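DyP-type peroxidase (Thermobifida cellulosilytica, PDB 4GS1) probably catalyses the hydrogen peroxide-dependent oxidation of dyes and related substrates at a haem iron. Local coordinates at residues I109-G113 against S114-A118; F185-A189 against A190-D194. One frame throughout, in Å; residues are numbered along the deposited sequence.

Interaction 1: I109-G113 against S114-A118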
ATOM      1  N   ILE B 109      19.251  -0.049  -8.904  1.00 13.45           N
ATOM      2  CA  ILE B 109      19.590   1.322  -9.276  1.00 13.72           C
ATOM      3  C   ILE B 109      19.615   1.492 -10.800  1.00 17.52           C
ATOM      4  O   ILE B 109      20.300   0.748 -11.505  1.00 17.99           O
ATOM      5  CB  ILE B 109      20.974   1.740  -8.693  1.00 15.24           C
ATOM      6  CG1 ILE B 109      20.988   1.609  -7.162  1.00 17.04           C
ATOM      7  CG2 ILE B 109      21.318   3.150  -9.100  1.00 15.37           C
ATOM      8  CD1 ILE B 109      22.402   1.765  -6.552  1.00 21.50           C
ATOM      9  N   GLY B 110      18.872   2.468 -11.315  1.00 15.56           N
ATOM     10  CA  GLY B 110      18.798   2.651 -12.759  1.00 14.11           C
ATOM     11  C   GLY B 110      19.026   4.074 -13.225  1.00 15.59           C
ATOM     12  O   GLY B 110      18.970   5.025 -12.431  1.00 13.85           O
ATOM     13  N   ILE B 111      19.244   4.214 -14.533  1.00 14.50           N
ATOM     14  CA  ILE B 111      19.673   5.470 -15.140  1.00 16.42           C
ATOM     15  C   ILE B 111      18.828   5.769 -16.375  1.00 19.08           C
ATOM     16  O   ILE B 111      18.628   4.898 -17.225  1.00 16.47           O
ATOM     17  CB  ILE B 111      21.156   5.354 -15.554  1.00 17.18           C
ATOM     18  CG1 ILE B 111      22.048   5.325 -14.309  1.00 17.58           C
ATOM     19  CG2 ILE B 111      21.571   6.496 -16.492  1.00 21.29           C
ATOM     20  CD1 ILE B 111      23.466   4.831 -14.583  1.00 18.42           C
ATOM     21  N   GLY B 112      18.321   6.996 -16.474  1.00 16.23           N
ATOM     22  CA  GLY B 112      17.494   7.378 -17.608  1.00 15.62           C
ATOM     23  C   GLY B 112      18.286   8.026 -18.725  1.00 20.16           C
ATOM     24  O   GLY B 112      19.348   8.599 -18.487  1.00 17.86           O
ATOM     25  N   GLY B 113      17.771   7.952 -19.950  1.00 17.03           N
ATOM     26  CA  GLY B 113      18.427   8.607 -21.071  1.00 19.29           C
ATOM     27  C   GLY B 113      18.643  10.097 -20.846  1.00 20.56           C
ATOM     28  O   GLY B 113      19.650  10.656 -21.273  1.00 19.98           O
ATOM     29  N   SER B 114      17.699  10.744 -20.170  1.00 18.61           N
ATOM     30  CA  SER B 114      17.802  12.186 -19.917  1.00 19.33           C
ATOM     31  C   SER B 114      18.990  12.562 -19.025  1.00 19.92           C
ATOM     32  O   SER B 114      19.451  13.706 -19.055  1.00 20.67           O
ATOM     33  CB  SER B 114      16.498  12.717 -19.320  1.00 19.05           C
ATOM     34  OG  SER B 114      16.172  12.017 -18.127  1.00 18.89           O
ATOM     35  N   LEU B 115      19.479  11.614 -18.230  1.00 20.22           N
ATOM     36  CA  LEU B 115      20.685  11.854 -17.437  1.00 20.58           C
ATOM     37  C   LEU B 115      21.869  12.055 -18.367  1.00 21.70           C
ATOM     38  O   LEU B 115      22.688  12.958 -18.169  1.00 22.64           O
ATOM     39  CB  LEU B 115      20.972  10.684 -16.484  1.00 19.41           C
ATOM     40  CG  LEU B 115      22.170  10.932 -15.554  1.00 22.00           C
ATOM     41  CD1 LEU B 115      21.786  11.866 -14.412  1.00 30.72           C
ATOM     42  CD2 LEU B 115      22.745   9.643 -15.006  1.00 21.97           C
ATOM     43  N   LEU B 116      21.965  11.204 -19.384  1.00 19.22           N
ATOM     44  CA  LEU B 116      23.076  11.295 -20.325  1.00 24.19           C
ATOM     45  C   LEU B 116      22.994  12.598 -21.108  1.00 26.19           C
ATOM     46  O   LEU B 116      24.019  13.225 -21.393  1.00 26.68           O
ATOM     47  CB  LEU B 116      23.118  10.074 -21.254  1.00 23.73           C
ATOM     48  CG  LEU B 116      23.728   8.802 -20.649  1.00 23.71           C
ATOM     49  CD1 LEU B 116      22.790   8.112 -19.640  1.00 20.65           C
ATOM     50  CD2 LEU B 116      24.113   7.832 -21.747  1.00 24.03           C
ATOM     51  N   GLU B 117      21.777  13.028 -21.431  1.00 23.27           N
ATOM     52  CA  GLU B 117      21.604  14.316 -22.107  1.00 26.58           C
ATOM     53  C   GLU B 117      22.085  15.477 -21.228  1.00 27.58           C
ATOM     54  O   GLU B 117      22.797  16.367 -21.695  1.00 25.95           O
ATOM     55  CB  GLU B 117      20.149  14.526 -22.554  1.00 27.11           C
ATOM     56  CG  GLU B 117      19.660  13.508 -23.589  1.00 32.48           C
ATOM     57  CD  GLU B 117      20.605  13.359 -24.786  1.00 45.93           C
ATOM     58  OE1 GLU B 117      21.175  14.380 -25.236  1.00 44.90           O
ATOM     59  OE2 GLU B 117      20.783  12.217 -25.277  1.00 46.70           O
ATOM     60  N   ALA B 118      21.712  15.457 -19.950  1.00 26.65           N
ATOM     61  CA  ALA B 118      22.148  16.498 -19.016  1.00 23.09           C
ATOM     62  C   ALA B 118      23.668  16.527 -18.843  1.00 26.91           C
ATOM     63  O   ALA B 118      24.244  17.582 -18.585  1.00 29.47           O
ATOM     64  CB  ALA B 118      21.472  16.320 -17.663  1.00 22.56           C
TER
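The carbonyl oxygen of G113 takes two backbone donors from the first turn of the helix. E117 N reaches G113 O at 3.2 Å with an N-H...O angle of 156°, a sound helical bond, whereas L116 N at 3.0 Å from G113 O is bent to 120° and counts as weak. One residue earlier, L115 N donates to G112 O over 3.0 Å, closing the turn by which the chain leaves the strand. This is the strand-to-helix junction of the N-terminal ferredoxin-like half, where strand 106-111 runs into the short helix 113-118. Across the junction, the methyl CG2 of I111 meets both leucines, lying 3.7 Å from L115 CD2 and 3.7 Å from L116 CD1. The L115 side chain passes I111 at a slant; that of L116 crosses it at roughly a right angle. CG of L115 stands anti to its backbone N (chi1 -176°) and that of L116 beside its own, which brings CD2 of the one and CD1 of the other to the same I111 methyl. L115 also lies against A73 of helix 66-90 and L149 of strand 149-155. At the polar margin, S114 OG hydrogen-bonds D148 OD1, and E117 OE2 forms a salt bridge with R125 NH1.

Interaction 2: F185-A189 against A190-D194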
ATOM      1  N   PHE B 185       1.977  -4.196  -4.751  1.00 12.36           N
ATOM      2  CA  PHE B 185       1.974  -5.406  -3.934  1.00 12.11           C
ATOM      3  C   PHE B 185       1.597  -6.643  -4.734  1.00 11.51           C
ATOM      4  O   PHE B 185       0.978  -6.554  -5.800  1.00 12.11           O
ATOM      5  CB  PHE B 185       0.980  -5.267  -2.773  1.00  9.50           C
ATOM      6  CG  PHE B 185      -0.444  -5.051  -3.213  1.00 11.92           C
ATOM      7  CD1 PHE B 185      -1.304  -6.128  -3.407  1.00 14.55           C
ATOM      8  CD2 PHE B 185      -0.924  -3.770  -3.442  1.00 15.32           C
ATOM      9  CE1 PHE B 185      -2.614  -5.926  -3.822  1.00 14.89           C
ATOM     10  CE2 PHE B 185      -2.236  -3.562  -3.858  1.00 17.73           C
ATOM     11  CZ  PHE B 185      -3.082  -4.647  -4.046  1.00 16.70           C
ATOM     12  N   ARG B 186       1.956  -7.794  -4.173  1.00 13.79           N
ATOM     13  CA  ARG B 186       1.439  -9.104  -4.574  1.00 12.06           C
ATOM     14  C   ARG B 186       1.000  -9.793  -3.299  1.00 14.03           C
ATOM     15  O   ARG B 186       1.246  -9.275  -2.207  1.00 14.27           O
ATOM     16  CB  ARG B 186       2.548  -9.949  -5.201  1.00 11.35           C
ATOM     17  CG  ARG B 186       3.166  -9.343  -6.442  1.00 11.45           C
ATOM     18  CD  ARG B 186       4.418 -10.112  -6.830  1.00 12.14           C
ATOM     19  NE  ARG B 186       4.897  -9.737  -8.162  1.00 12.54           N
ATOM     20  CZ  ARG B 186       5.624 -10.537  -8.945  1.00 16.91           C
ATOM     21  NH1 ARG B 186       5.976 -11.754  -8.525  1.00 16.84           N
ATOM     22  NH2 ARG B 186       6.008 -10.119 -10.148  1.00 15.77           N
ATOM     23  N   ARG B 187       0.383 -10.969  -3.417  1.00 13.43           N
ATOM     24  CA  ARG B 187       0.079 -11.756  -2.223  1.00 13.59           C
ATOM     25  C   ARG B 187       1.368 -12.092  -1.476  1.00 15.54           C
ATOM     26  O   ARG B 187       2.416 -12.356  -2.083  1.00 16.07           O
ATOM     27  CB  ARG B 187      -0.694 -13.042  -2.567  1.00 14.68           C
ATOM     28  CG  ARG B 187       0.162 -14.284  -2.898  1.00 19.48           C
ATOM     29  CD  ARG B 187       0.923 -14.156  -4.207  1.00 22.12           C
ATOM     30  NE  ARG B 187       1.560 -15.430  -4.573  1.00 26.36           N
ATOM     31  CZ  ARG B 187       2.711 -15.867  -4.069  1.00 23.75           C
ATOM     32  NH1 ARG B 187       3.364 -15.137  -3.171  1.00 17.57           N
ATOM     33  NH2 ARG B 187       3.210 -17.041  -4.461  1.00 19.34           N
ATOM     34  N   THR B 188       1.307 -12.061  -0.151  1.00 12.66           N
ATOM     35  CA  THR B 188       2.471 -12.465   0.640  1.00 14.37           C
ATOM     36  C   THR B 188       2.639 -13.976   0.641  1.00 15.48           C
ATOM     37  O   THR B 188       1.661 -14.728   0.541  1.00 16.17           O
ATOM     38  CB  THR B 188       2.390 -11.974   2.098  1.00 16.67           C
ATOM     39  OG1 THR B 188       1.214 -12.512   2.719  1.00 17.14           O
ATOM     40  CG2 THR B 188       2.361 -10.441   2.152  1.00 13.77           C
ATOM     41  N   ALA B 189       3.885 -14.423   0.758  1.00 15.65           N
ATOM     42  CA  ALA B 189       4.159 -15.852   0.871  1.00 15.82           C
ATOM     43  C   ALA B 189       3.443 -16.436   2.083  1.00 14.01           C
ATOM     44  O   ALA B 189       2.986 -17.576   2.055  1.00 17.09           O
ATOM     45  CB  ALA B 189       5.658 -16.090   0.977  1.00 17.86           C
ATOM     46  N   ALA B 190       3.349 -15.651   3.153  1.00 15.42           N
ATOM     47  CA  ALA B 190       2.769 -16.145   4.400  1.00 16.99           C
ATOM     48  C   ALA B 190       1.297 -16.515   4.247  1.00 20.09           C
ATOM     49  O   ALA B 190       0.793 -17.392   4.949  1.00 17.43           O
ATOM     50  CB  ALA B 190       2.943 -15.108   5.502  1.00 17.77           C
ATOM     51  N   ALA B 191       0.610 -15.847   3.323  1.00 18.07           N
ATOM     52  CA  ALA B 191      -0.820 -16.082   3.110  1.00 17.76           C
ATOM     53  C   ALA B 191      -1.096 -16.899   1.852  1.00 18.72           C
ATOM     54  O   ALA B 191      -2.240 -17.007   1.413  1.00 19.65           O
ATOM     55  CB  ALA B 191      -1.577 -14.755   3.066  1.00 18.08           C
ATOM     56  N   ALA B 192      -0.055 -17.478   1.262  1.00 15.60           N
ATOM     57  CA  ALA B 192      -0.249 -18.281   0.054  1.00 15.59           C
ATOM     58  C   ALA B 192      -0.425 -19.750   0.405  1.00 19.39           C
ATOM     59  O   ALA B 192       0.396 -20.318   1.123  1.00 19.63           O
ATOM     60  CB  ALA B 192       0.930 -18.106  -0.889  1.00 18.92           C
ATOM     61  N   GLN B 193      -1.483 -20.369  -0.114  1.00 18.39           N
ATOM     62  CA  GLN B 193      -1.650 -21.814   0.056  1.00 22.00           C
ATOM     63  C   GLN B 193      -0.430 -22.536  -0.515  1.00 21.66           C
ATOM     64  O   GLN B 193       0.081 -23.501   0.073  1.00 21.72           O
ATOM     65  CB  GLN B 193      -2.930 -22.294  -0.635  1.00 24.06           C
ATOM     66  CG  GLN B 193      -4.224 -21.868   0.067  1.00 33.47           C
ATOM     67  CD  GLN B 193      -5.471 -22.130  -0.777  1.00 49.47           C
ATOM     68  OE1 GLN B 193      -5.437 -22.910  -1.732  1.00 57.94           O
ATOM     69  NE2 GLN B 193      -6.573 -21.467  -0.432  1.00 44.04           N
ATOM     70  N   ASP B 194       0.036 -22.038  -1.658  1.00 18.98           N
ATOM     71  CA  ASP B 194       1.251 -22.530  -2.304  1.00 18.17           C
ATOM     72  C   ASP B 194       2.140 -21.343  -2.653  1.00 21.65           C
ATOM     73  O   ASP B 194       1.883 -20.641  -3.633  1.00 19.60           O
ATOM     74  CB  ASP B 194       0.890 -23.306  -3.576  1.00 22.38           C
ATOM     75  CG  ASP B 194       2.110 -23.856  -4.302  1.00 27.44           C
ATOM     76  OD1 ASP B 194       3.252 -23.619  -3.856  1.00 24.75           O
ATOM     77  OD2 ASP B 194       1.928 -24.533  -5.338  1.00 33.29           O
TER
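The guanidinium of R187 lies with one face under the methyl of A192, whose CB sits over the centre of the group, 4.3 Å from R187 CZ. Between these two residues the chain folds through two overlapping type I beta turns, T188-A191 and A189-A192, in the loop that follows strand 176-185, the last strand of the N-terminal ferredoxin-like sheet. The first turn is closed by A191 N donating to T188 O at 3.2 Å, the second by A192 N donating to A189 O at 3.1 Å with an N-H...O angle of 163°. T188 also turns its hydroxyl to the amide of A191: with OG1 placed between the backbone N and the carbonyl carbon (chi1 60°), OG1 takes a weak second bond from A191 N at 3.4 Å and lies 3.6 Å from A191 CB. D194 O approaches the R187 guanidinium obliquely, 3.9 Å from R187 NH2, too far for a hydrogen bond. That nitrogen is instead held by P195 O and A197 O, which secure that end of the guanidinium. The second subunit enters here as well: its D157 OD1 accepts from T188 N, and its L100 packs on R187. The carboxylate of D194 forms no salt bridge with R187, its OD1 being 6.6 Å from R187 NH2 and accepting a hydrogen bond from D196 N.

How the interactions relate
Both contacts are local, and they follow in series: interaction 1 closes before interaction 2 opens, so neither nests in nor crosses the other. Interaction 1 turns the chain from strand 106-111 into helix 113-118; after strand 149-155, helix 158-172 and strand 176-185, interaction 2 closes the turns that begin the loop toward helix 217-223. The two strands involved are the outermost of the N-terminal sheet, and each meets the second sheet: I111 bonds by its backbone to A378, F185 to N323. The centres of interactions 1 and 2 lie about 35 Å apart, on opposite sides of the chain's centre. Of the two, 185-194 alone touches the second subunit.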